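Local coordinates for protein kinase domain-containing protein (Chaetomium thermophilum, PDB 6Z3U), which probably transfers phosphate from ATP to protein serines and threonines, including those of the RNA polymerase II tail, as the CDK7-type kinase of the CDK-activating complex, at residues W340-Y345 and V357-R362; D196-W200 and D394-K398; P264-F268 and W320-S324. All blocks are in the same frame, centred on the assembly; numbering follows the deposited sequence.

Contact 1 (W340-Y345 and V357-R362); sequences WGKDAY and VDLLWR
Lys-342 and Asp-358 form a salt bridge, NZ lying 2.6 Å from OD1 and meeting it nearly along the C-O bond. The other oxygen, OD2, accepts a bent bond from Arg-362 NE one turn further along the same helix, reached from above the carboxylate plane, and is also bonded to His-380; the two cationic ends thus gather round one anion. A second polar tie joins Trp-361 NE1 to Trp-340 O (3.2 Å, N-H...O 142°), in the carbonyl plane on a lone pair. The extended lysine chain crosses the same indole, laying CG over the six-membered ring in a CH-pi contact 4.0 Å from its centroid. The indole's edge also turns to the face of Tyr-345 as an offset edge-to-face pair, planes at 72°, while Tyr-345 CB rests on Val-357 CG1 at 3.4 Å. Without the indole of Trp-361, as with an alanine here, the Trp-340 carbonyl would probably lose this donor and the lysine methylenes their platform. In the C-terminal lobe, helix 342-349 is therefore fastened to helix 353-363 by charge at the partly exposed side and by aromatic packing further in.

Contact 2 (D196-W200 and D394-K398); sequences DIKAW and DLPKK
Leu-395 reaches from the C-terminal tail into an angle between Asp-196, Ala-199 and Trp-200 on helix 194-213. From its CB the chain turns to CG beside the backbone N (chi1 -78°), a setting that carries the branch point up to the indole, with CG 4.1 Å from Trp-200 NE1. There the two methyls part. CD1 goes to the pyrrole side of the tryptophan, 3.4 Å from NE1 and 3.8 Å from the ring atom CD1 of Trp-200. CD2 lies over a face of the same indole, offset toward the rim, making a CH-pi contact 4.2 Å from the centroid of the five-membered ring and 28° off its normal. It also rests against Ala-199 CB at 4.0 Å and against Asp-196 OD1 at 3.5 Å, so that one methyl bridges two successive turns of the helix.

Helix 194-213 is the long helix of the kinase C-terminal lobe that precedes the catalytic loop, and segment 394-398 belongs to the tail that follows the last helices of the lobe, folded back across it without regular structure. Pro-396 continues the apolar strip: its CD stands 4.0 Å from Trp-200 CZ2, approaching the indole obliquely, and also packs against the Asp-196 carboxylate. That carboxylate is bound elsewhere, OD1 by Thr-390 of the same tail and OD2 by the backbone N of Gly-193, which holds it in place beside the leucine and proline. Tyr-192 meets Trp-200 edge-to-face and touches Pro-396 as well, while Leu-180 and Leu-183 of helix 180-185 pack on the tryptophan. Beyond the proline the tail folds on itself, Lys-397 NZ returning to Leu-395 O at 3.2 Å.

Contact 3 (P264-F268 and W320-S324); sequences PELLF and WPGVS
Trp-320 presents the outer edge of its six-membered ring to the start of helix 264-267, while one face takes Val-323 CG2 from its own segment, 3.5 Å above the indole plane and offset toward the rim. At that edge and near the ring plane lie Pro-264 CB, 3.8 Å from CZ3, and the backbone N of Glu-265, 3.5 Å from CH2. The chi1 of Trp-320, -170°, sets CG opposite the backbone N and sends the six-membered ring toward helix 264-267. Phe-268 lies on the same side of the indole as Val-323: its ring has Pro-264 O over one face and Trp-320 CZ3 at an edge, the two rings meeting obliquely with planes at 46° and centroids 5.9 Å apart. Phe-268 CE2 also touches Val-323 CG2 at 3.7 Å, so the valine methyl is shared between the rings.

A type II turn from Trp-320 to Val-323, with Gly-322 at positive phi, brings the tryptophan and valine to the same place. The Glu-265 side chain runs at about a right angle to that of Trp-320, its CB at the same indole edge, 3.7 Å from Trp-320 CH2, and its OE1 forms a salt bridge with Arg-371. This is the Glu-Arg pair expected of protein kinases, in which the glutamate of the APE motif (here within PPE) anchors the end of the activation segment. Trp-320 NE1 bonds instead to Thr-38 O of the neighbouring RING-type subunit, probably MAT1. The contact between the segments is thus apolar, and the polar groups of the tryptophan and glutamate find their partners outside it, in the neighbouring subunit and in Arg-371.

Overall arrangement
All three contacts belong to the C-terminal lobe, and none lies at the annotated sites, including Asp-220, the predicted proton acceptor. Helix 276-291 relates them: Phe-286 packs on Leu-360 of contact 1 and Leu-289 on Trp-200 of contact 2, whereas Trp-280 and Val-277 touch Pro-264 and Glu-265 of contact 3, respectively. Contacts 2 and 3 lie on opposite sides of the chain's centre, their own centres about 35 Å apart. Contact 1 is about 23 Å from contact 2 and about 20 Å from contact 3, centre to centre, and touches neither. Along the sequence, contacts 3 and 1 follow one another within the long span bridged by contact 2. Of the three, contact 3 adjoins another subunit.

Contact 1 (W340-Y345 and V357-R362)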
loop_
_atom_site.group_PDB
_atom_site.type_symbol
_atom_site.label_atom_id
_atom_site.label_comp_id
_atom_site.label_asym_id
_atom_site.label_seq_id
_atom_site.Cartn_x
_atom_site.Cartn_y
_atom_site.Cartn_z
ATOM N N TRP B 340 4.229 -17.194 32.949
ATOM C CA TRP B 340 3.493 -18.448 33.023
ATOM C C TRP B 340 3.817 -19.339 31.829
ATOM O O TRP B 340 3.913 -18.869 30.692
ATOM C CB TRP B 340 1.989 -18.178 33.063
ATOM C CG TRP B 340 1.564 -17.247 34.153
ATOM C CD1 TRP B 340 1.163 -15.951 34.012
ATOM C CD2 TRP B 340 1.490 -17.540 35.553
ATOM N NE1 TRP B 340 0.844 -15.418 35.236
ATOM C CE2 TRP B 340 1.037 -16.373 36.200
ATOM C CE3 TRP B 340 1.763 -18.675 36.322
ATOM C CZ2 TRP B 340 0.853 -16.308 37.580
ATOM C CZ3 TRP B 340 1.578 -18.608 37.692
ATOM C CH2 TRP B 340 1.128 -17.432 38.306
ATOM N N GLY B 341 3.973 -20.639 32.094
ATOM C CA GLY B 341 4.229 -21.607 31.050
ATOM C C GLY B 341 2.950 -22.181 30.463
ATOM O O GLY B 341 1.838 -21.830 30.853
ATOM N N LYS B 342 3.130 -23.103 29.511
ATOM C CA LYS B 342 1.982 -23.707 28.838
ATOM C C LYS B 342 1.005 -24.312 29.833
ATOM O O LYS B 342 -0.213 -24.157 29.691
ATOM C CB LYS B 342 2.442 -24.768 27.836
ATOM C CG LYS B 342 3.318 -24.230 26.718
ATOM C CD LYS B 342 3.785 -25.339 25.778
ATOM C CE LYS B 342 4.941 -24.869 24.897
ATOM N NZ LYS B 342 5.509 -25.948 24.035
ATOM N N ASP B 343 1.515 -25.016 30.844
ATOM C CA ASP B 343 0.627 -25.685 31.787
ATOM C C ASP B 343 -0.305 -24.690 32.464
ATOM O O ASP B 343 -1.492 -24.975 32.667
ATOM C CB ASP B 343 1.451 -26.445 32.825
ATOM C CG ASP B 343 2.290 -27.543 32.204
ATOM O OD1 ASP B 343 2.289 -27.650 30.958
ATOM O OD2 ASP B 343 2.945 -28.296 32.958
ATOM N N ALA B 344 0.205 -23.504 32.801
ATOM C CA ALA B 344 -0.608 -22.537 33.526
ATOM C C ALA B 344 -1.817 -22.099 32.715
ATOM O O ALA B 344 -2.854 -21.748 33.287
ATOM C CB ALA B 344 0.239 -21.324 33.905
ATOM N N TYR B 345 -1.714 -22.122 31.386
ATOM C CA TYR B 345 -2.833 -21.725 30.543
ATOM C C TYR B 345 -3.881 -22.817 30.405
ATOM O O TYR B 345 -5.018 -22.522 30.022
ATOM C CB TYR B 345 -2.334 -21.335 29.149
ATOM C CG TYR B 345 -1.543 -20.048 29.111
ATOM C CD1 TYR B 345 -0.234 -20.001 29.569
ATOM C CD2 TYR B 345 -2.103 -18.883 28.608
ATOM C CE1 TYR B 345 0.492 -18.826 29.534
ATOM C CE2 TYR B 345 -1.384 -17.705 28.567
ATOM C CZ TYR B 345 -0.087 -17.683 29.029
ATOM O OH TYR B 345 0.632 -16.514 28.995
ATOM N N VAL B 357 -3.641 -24.905 23.411
ATOM C CA VAL B 357 -3.009 -23.998 24.361
ATOM C C VAL B 357 -1.533 -23.828 24.034
ATOM O O VAL B 357 -0.932 -22.796 24.357
ATOM C CB VAL B 357 -3.226 -24.505 25.798
ATOM C CG1 VAL B 357 -2.345 -23.740 26.776
ATOM C CG2 VAL B 357 -4.694 -24.376 26.178
ATOM N N ASP B 358 -0.925 -24.819 23.380
ATOM C CA ASP B 358 0.444 -24.650 22.903
ATOM C C ASP B 358 0.519 -23.497 21.912
ATOM O O ASP B 358 1.393 -22.631 22.011
ATOM C CB ASP B 358 0.936 -25.950 22.267
ATOM C CG ASP B 358 2.385 -25.877 21.825
ATOM O OD1 ASP B 358 3.270 -25.820 22.701
ATOM O OD2 ASP B 358 2.643 -25.888 20.604
ATOM N N LEU B 359 -0.406 -23.466 20.952
ATOM C CA LEU B 359 -0.440 -22.377 19.981
ATOM C C LEU B 359 -0.722 -21.043 20.663
ATOM O O LEU B 359 -0.050 -20.042 20.396
ATOM C CB LEU B 359 -1.494 -22.670 18.913
ATOM C CG LEU B 359 -1.638 -21.654 17.781
ATOM C CD1 LEU B 359 -0.339 -21.545 17.019
ATOM C CD2 LEU B 359 -2.779 -22.037 16.852
ATOM N N LEU B 360 -1.727 -21.009 21.543
ATOM C CA LEU B 360 -2.059 -19.774 22.246
ATOM C C LEU B 360 -0.840 -19.213 22.965
ATOM O O LEU B 360 -0.546 -18.015 22.882
ATOM C CB LEU B 360 -3.190 -20.031 23.243
ATOM C CG LEU B 360 -4.148 -18.890 23.608
ATOM C CD1 LEU B 360 -4.556 -19.007 25.077
ATOM C CD2 LEU B 360 -3.583 -17.511 23.328
ATOM N N TRP B 361 -0.105 -20.078 23.664
ATOM C CA TRP B 361 1.042 -19.627 24.445
ATOM C C TRP B 361 2.154 -19.084 23.558
ATOM O O TRP B 361 2.853 -18.143 23.952
ATOM C CB TRP B 361 1.554 -20.783 25.300
ATOM C CG TRP B 361 2.788 -20.486 26.074
ATOM C CD1 TRP B 361 2.875 -19.800 27.250
ATOM C CD2 TRP B 361 4.121 -20.880 25.739
ATOM N NE1 TRP B 361 4.184 -19.740 27.666
ATOM C CE2 TRP B 361 4.968 -20.398 26.756
ATOM C CE3 TRP B 361 4.682 -21.590 24.675
ATOM C CZ2 TRP B 361 6.342 -20.600 26.738
ATOM C CZ3 TRP B 361 6.046 -21.794 24.661
ATOM C CH2 TRP B 361 6.861 -21.299 25.684
ATOM N N ARG B 362 2.339 -19.655 22.367
ATOM C CA ARG B 362 3.385 -19.159 21.480
ATOM C C ARG B 362 3.033 -17.797 20.900
ATOM O O ARG B 362 3.933 -17.001 20.608
ATOM C CB ARG B 362 3.652 -20.158 20.355
ATOM C CG ARG B 362 4.209 -21.491 20.830
ATOM C CD ARG B 362 4.809 -22.290 19.683
ATOM N NE ARG B 362 5.020 -23.693 20.038
ATOM C CZ ARG B 362 6.057 -24.147 20.734
ATOM N NH1 ARG B 362 6.994 -23.312 21.165
ATOM N NH2 ARG B 362 6.158 -25.442 21.005
#

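Contact 2 (D196-W200 and D394-K398)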
loop_
_atom_site.group_PDB
_atom_site.type_symbol
_atom_site.label_atom_id
_atom_site.label_comp_id
_atom_site.label_asym_id
_atom_site.label_seq_id
_atom_site.Cartn_x
_atom_site.Cartn_y
_atom_site.Cartn_z
ATOM N N ASP B 196 -15.358 -25.264 16.181
ATOM C CA ASP B 196 -15.685 -24.011 15.508
ATOM C C ASP B 196 -14.595 -22.970 15.726
ATOM O O ASP B 196 -14.253 -22.218 14.806
ATOM C CB ASP B 196 -17.033 -23.495 16.002
ATOM C CG ASP B 196 -18.154 -24.477 15.741
ATOM O OD1 ASP B 196 -18.173 -25.062 14.638
ATOM O OD2 ASP B 196 -19.003 -24.675 16.637
ATOM N N ILE B 197 -14.044 -22.905 16.939
ATOM C CA ILE B 197 -12.922 -22.008 17.188
ATOM C C ILE B 197 -11.777 -22.330 16.238
ATOM O O ILE B 197 -11.159 -21.430 15.656
ATOM C CB ILE B 197 -12.486 -22.101 18.663
ATOM C CG1 ILE B 197 -13.638 -21.668 19.576
ATOM C CG2 ILE B 197 -11.242 -21.251 18.910
ATOM C CD1 ILE B 197 -13.335 -21.798 21.056
ATOM N N LYS B 198 -11.475 -23.619 16.069
ATOM C CA LYS B 198 -10.389 -24.019 15.179
ATOM C C LYS B 198 -10.671 -23.601 13.741
ATOM O O LYS B 198 -9.749 -23.244 12.998
ATOM C CB LYS B 198 -10.170 -25.530 15.268
ATOM C CG LYS B 198 -9.005 -26.034 14.431
ATOM C CD LYS B 198 -8.795 -27.539 14.572
ATOM C CE LYS B 198 -8.269 -27.914 15.948
ATOM N NZ LYS B 198 -7.956 -29.367 16.050
ATOM N N ALA B 199 -11.938 -23.646 13.325
ATOM C CA ALA B 199 -12.274 -23.238 11.965
ATOM C C ALA B 199 -12.102 -21.735 11.783
ATOM O O ALA B 199 -11.542 -21.285 10.778
ATOM C CB ALA B 199 -13.702 -23.658 11.627
ATOM N N TRP B 200 -12.580 -20.945 12.747
ATOM C CA TRP B 200 -12.422 -19.495 12.665
ATOM C C TRP B 200 -10.953 -19.103 12.724
ATOM O O TRP B 200 -10.468 -18.330 11.890
ATOM C CB TRP B 200 -13.202 -18.824 13.796
ATOM C CG TRP B 200 -14.690 -18.839 13.606
ATOM C CD1 TRP B 200 -15.367 -18.768 12.423
ATOM C CD2 TRP B 200 -15.684 -18.944 14.631
ATOM N NE1 TRP B 200 -16.722 -18.811 12.650
ATOM C CE2 TRP B 200 -16.942 -18.922 13.998
ATOM C CE3 TRP B 200 -15.632 -19.053 16.024
ATOM C CZ2 TRP B 200 -18.138 -19.000 14.708
ATOM C CZ3 TRP B 200 -16.822 -19.134 16.727
ATOM C CH2 TRP B 200 -18.057 -19.106 16.068
ATOM N N ASP B 394 -21.318 -25.277 8.190
ATOM C CA ASP B 394 -21.917 -25.717 9.441
ATOM C C ASP B 394 -21.602 -24.795 10.611
ATOM O O ASP B 394 -21.981 -25.108 11.744
ATOM C CB ASP B 394 -21.451 -27.139 9.777
ATOM C CG ASP B 394 -22.028 -28.181 8.837
ATOM O OD1 ASP B 394 -22.524 -27.801 7.755
ATOM O OD2 ASP B 394 -21.984 -29.381 9.183
ATOM N N LEU B 395 -20.923 -23.675 10.373
ATOM C CA LEU B 395 -20.568 -22.785 11.463
ATOM C C LEU B 395 -21.814 -22.089 12.004
ATOM O O LEU B 395 -22.806 -21.925 11.291
ATOM C CB LEU B 395 -19.551 -21.748 10.995
ATOM C CG LEU B 395 -18.098 -22.213 10.881
ATOM C CD1 LEU B 395 -17.243 -21.161 10.199
ATOM C CD2 LEU B 395 -17.529 -22.534 12.255
ATOM N N PRO B 396 -21.779 -21.654 13.263
ATOM C CA PRO B 396 -22.932 -20.937 13.818
ATOM C C PRO B 396 -23.216 -19.644 13.070
ATOM O O PRO B 396 -22.301 -18.923 12.664
ATOM C CB PRO B 396 -22.514 -20.663 15.269
ATOM C CG PRO B 396 -21.475 -21.678 15.570
ATOM C CD PRO B 396 -20.755 -21.935 14.285
ATOM N N LYS B 397 -24.501 -19.359 12.886
ATOM C CA LYS B 397 -24.967 -18.118 12.288
ATOM C C LYS B 397 -25.520 -17.204 13.378
ATOM O O LYS B 397 -25.944 -17.660 14.443
ATOM C CB LYS B 397 -26.058 -18.382 11.242
ATOM C CG LYS B 397 -25.569 -18.662 9.820
ATOM C CD LYS B 397 -24.655 -19.881 9.753
ATOM C CE LYS B 397 -24.267 -20.214 8.315
ATOM N NZ LYS B 397 -23.023 -21.039 8.228
ATOM N N LYS B 398 -25.507 -15.902 13.105
ATOM C CA LYS B 398 -26.113 -14.958 14.033
ATOM C C LYS B 398 -27.615 -15.220 14.113
ATOM O O LYS B 398 -28.234 -15.696 13.159
ATOM C CB LYS B 398 -25.860 -13.517 13.590
ATOM C CG LYS B 398 -26.285 -13.237 12.159
ATOM C CD LYS B 398 -26.506 -11.753 11.910
ATOM C CE LYS B 398 -27.057 -11.513 10.510
ATOM N NZ LYS B 398 -28.354 -12.224 10.284
#

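Contact 3 (P264-F268 and W320-S324)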
loop_
_atom_site.group_PDB
_atom_site.type_symbol
_atom_site.label_atom_id
_atom_site.label_comp_id
_atom_site.label_asym_id
_atom_site.label_seq_id
_atom_site.Cartn_x
_atom_site.Cartn_y
_atom_site.Cartn_z
ATOM N N PRO B 264 2.928 -5.894 24.045
ATOM C CA PRO B 264 3.707 -5.110 25.019
ATOM C C PRO B 264 4.724 -4.182 24.378
ATOM O O PRO B 264 4.946 -3.074 24.883
ATOM C CB PRO B 264 4.374 -6.191 25.884
ATOM C CG PRO B 264 4.334 -7.439 25.058
ATOM C CD PRO B 264 3.087 -7.345 24.239
ATOM N N GLU B 265 5.363 -4.600 23.282
ATOM C CA GLU B 265 6.374 -3.747 22.667
ATOM C C GLU B 265 5.768 -2.439 22.172
ATOM O O GLU B 265 6.434 -1.398 22.202
ATOM C CB GLU B 265 7.077 -4.494 21.529
ATOM C CG GLU B 265 6.202 -4.872 20.336
ATOM C CD GLU B 265 5.700 -6.306 20.395
ATOM O OE1 GLU B 265 5.516 -6.835 21.512
ATOM O OE2 GLU B 265 5.497 -6.907 19.317
ATOM N N LEU B 266 4.508 -2.464 21.733
ATOM C CA LEU B 266 3.843 -1.231 21.326
ATOM C C LEU B 266 3.395 -0.424 22.539
ATOM O O LEU B 266 3.462 0.810 22.525
ATOM C CB LEU B 266 2.652 -1.547 20.420
ATOM C CG LEU B 266 2.886 -1.386 18.914
ATOM C CD1 LEU B 266 4.197 -2.020 18.477
ATOM C CD2 LEU B 266 1.726 -1.978 18.127
ATOM N N LEU B 267 2.949 -1.104 23.599
ATOM C CA LEU B 267 2.643 -0.406 24.842
ATOM C C LEU B 267 3.864 0.335 25.366
ATOM O O LEU B 267 3.731 1.389 25.998
ATOM C CB LEU B 267 2.137 -1.397 25.893
ATOM C CG LEU B 267 0.723 -1.956 25.704
ATOM C CD1 LEU B 267 0.544 -3.236 26.491
ATOM C CD2 LEU B 267 -0.323 -0.935 26.121
ATOM N N PHE B 268 5.057 -0.188 25.100
ATOM C CA PHE B 268 6.300 0.440 25.520
ATOM C C PHE B 268 6.820 1.456 24.508
ATOM O O PHE B 268 7.946 1.939 24.658
ATOM C CB PHE B 268 7.359 -0.635 25.777
ATOM C CG PHE B 268 6.994 -1.600 26.879
ATOM C CD1 PHE B 268 6.186 -1.204 27.935
ATOM C CD2 PHE B 268 7.455 -2.905 26.852
ATOM C CE1 PHE B 268 5.855 -2.088 28.943
ATOM C CE2 PHE B 268 7.125 -3.791 27.859
ATOM C CZ PHE B 268 6.324 -3.383 28.903
ATOM N N TRP B 320 13.669 -10.616 28.047
ATOM C CA TRP B 320 13.467 -9.677 26.942
ATOM C C TRP B 320 14.559 -8.619 27.002
ATOM O O TRP B 320 14.333 -7.488 27.449
ATOM C CB TRP B 320 12.081 -9.039 27.021
ATOM C CG TRP B 320 11.679 -8.232 25.823
ATOM C CD1 TRP B 320 12.459 -7.882 24.757
ATOM C CD2 TRP B 320 10.386 -7.667 25.576
ATOM N NE1 TRP B 320 11.728 -7.135 23.862
ATOM C CE2 TRP B 320 10.453 -6.989 24.343
ATOM C CE3 TRP B 320 9.178 -7.668 26.281
ATOM C CZ2 TRP B 320 9.359 -6.324 23.798
ATOM C CZ3 TRP B 320 8.094 -7.009 25.738
ATOM C CH2 TRP B 320 8.190 -6.347 24.509
ATOM N N PRO B 321 15.770 -8.962 26.565
ATOM C CA PRO B 321 16.884 -8.010 26.666
ATOM C C PRO B 321 16.560 -6.683 25.998
ATOM O O PRO B 321 16.042 -6.635 24.881
ATOM C CB PRO B 321 18.030 -8.738 25.954
ATOM C CG PRO B 321 17.697 -10.182 26.080
ATOM C CD PRO B 321 16.199 -10.259 26.012
ATOM N N GLY B 322 16.876 -5.596 26.699
ATOM C CA GLY B 322 16.655 -4.260 26.199
ATOM C C GLY B 322 15.247 -3.740 26.368
ATOM O O GLY B 322 14.968 -2.618 25.930
ATOM N N VAL B 323 14.351 -4.513 26.985
ATOM C CA VAL B 323 12.963 -4.078 27.115
ATOM C C VAL B 323 12.885 -2.773 27.899
ATOM O O VAL B 323 12.146 -1.853 27.529
ATOM C CB VAL B 323 12.114 -5.188 27.765
ATOM C CG1 VAL B 323 12.594 -5.481 29.179
ATOM C CG2 VAL B 323 10.638 -4.807 27.759
ATOM N N SER B 324 13.657 -2.665 28.983
ATOM C CA SER B 324 13.641 -1.465 29.812
ATOM C C SER B 324 14.183 -0.237 29.090
ATOM O O SER B 324 14.132 0.862 29.652
ATOM C CB SER B 324 14.449 -1.702 31.088
ATOM O OG SER B 324 15.803 -1.986 30.784
#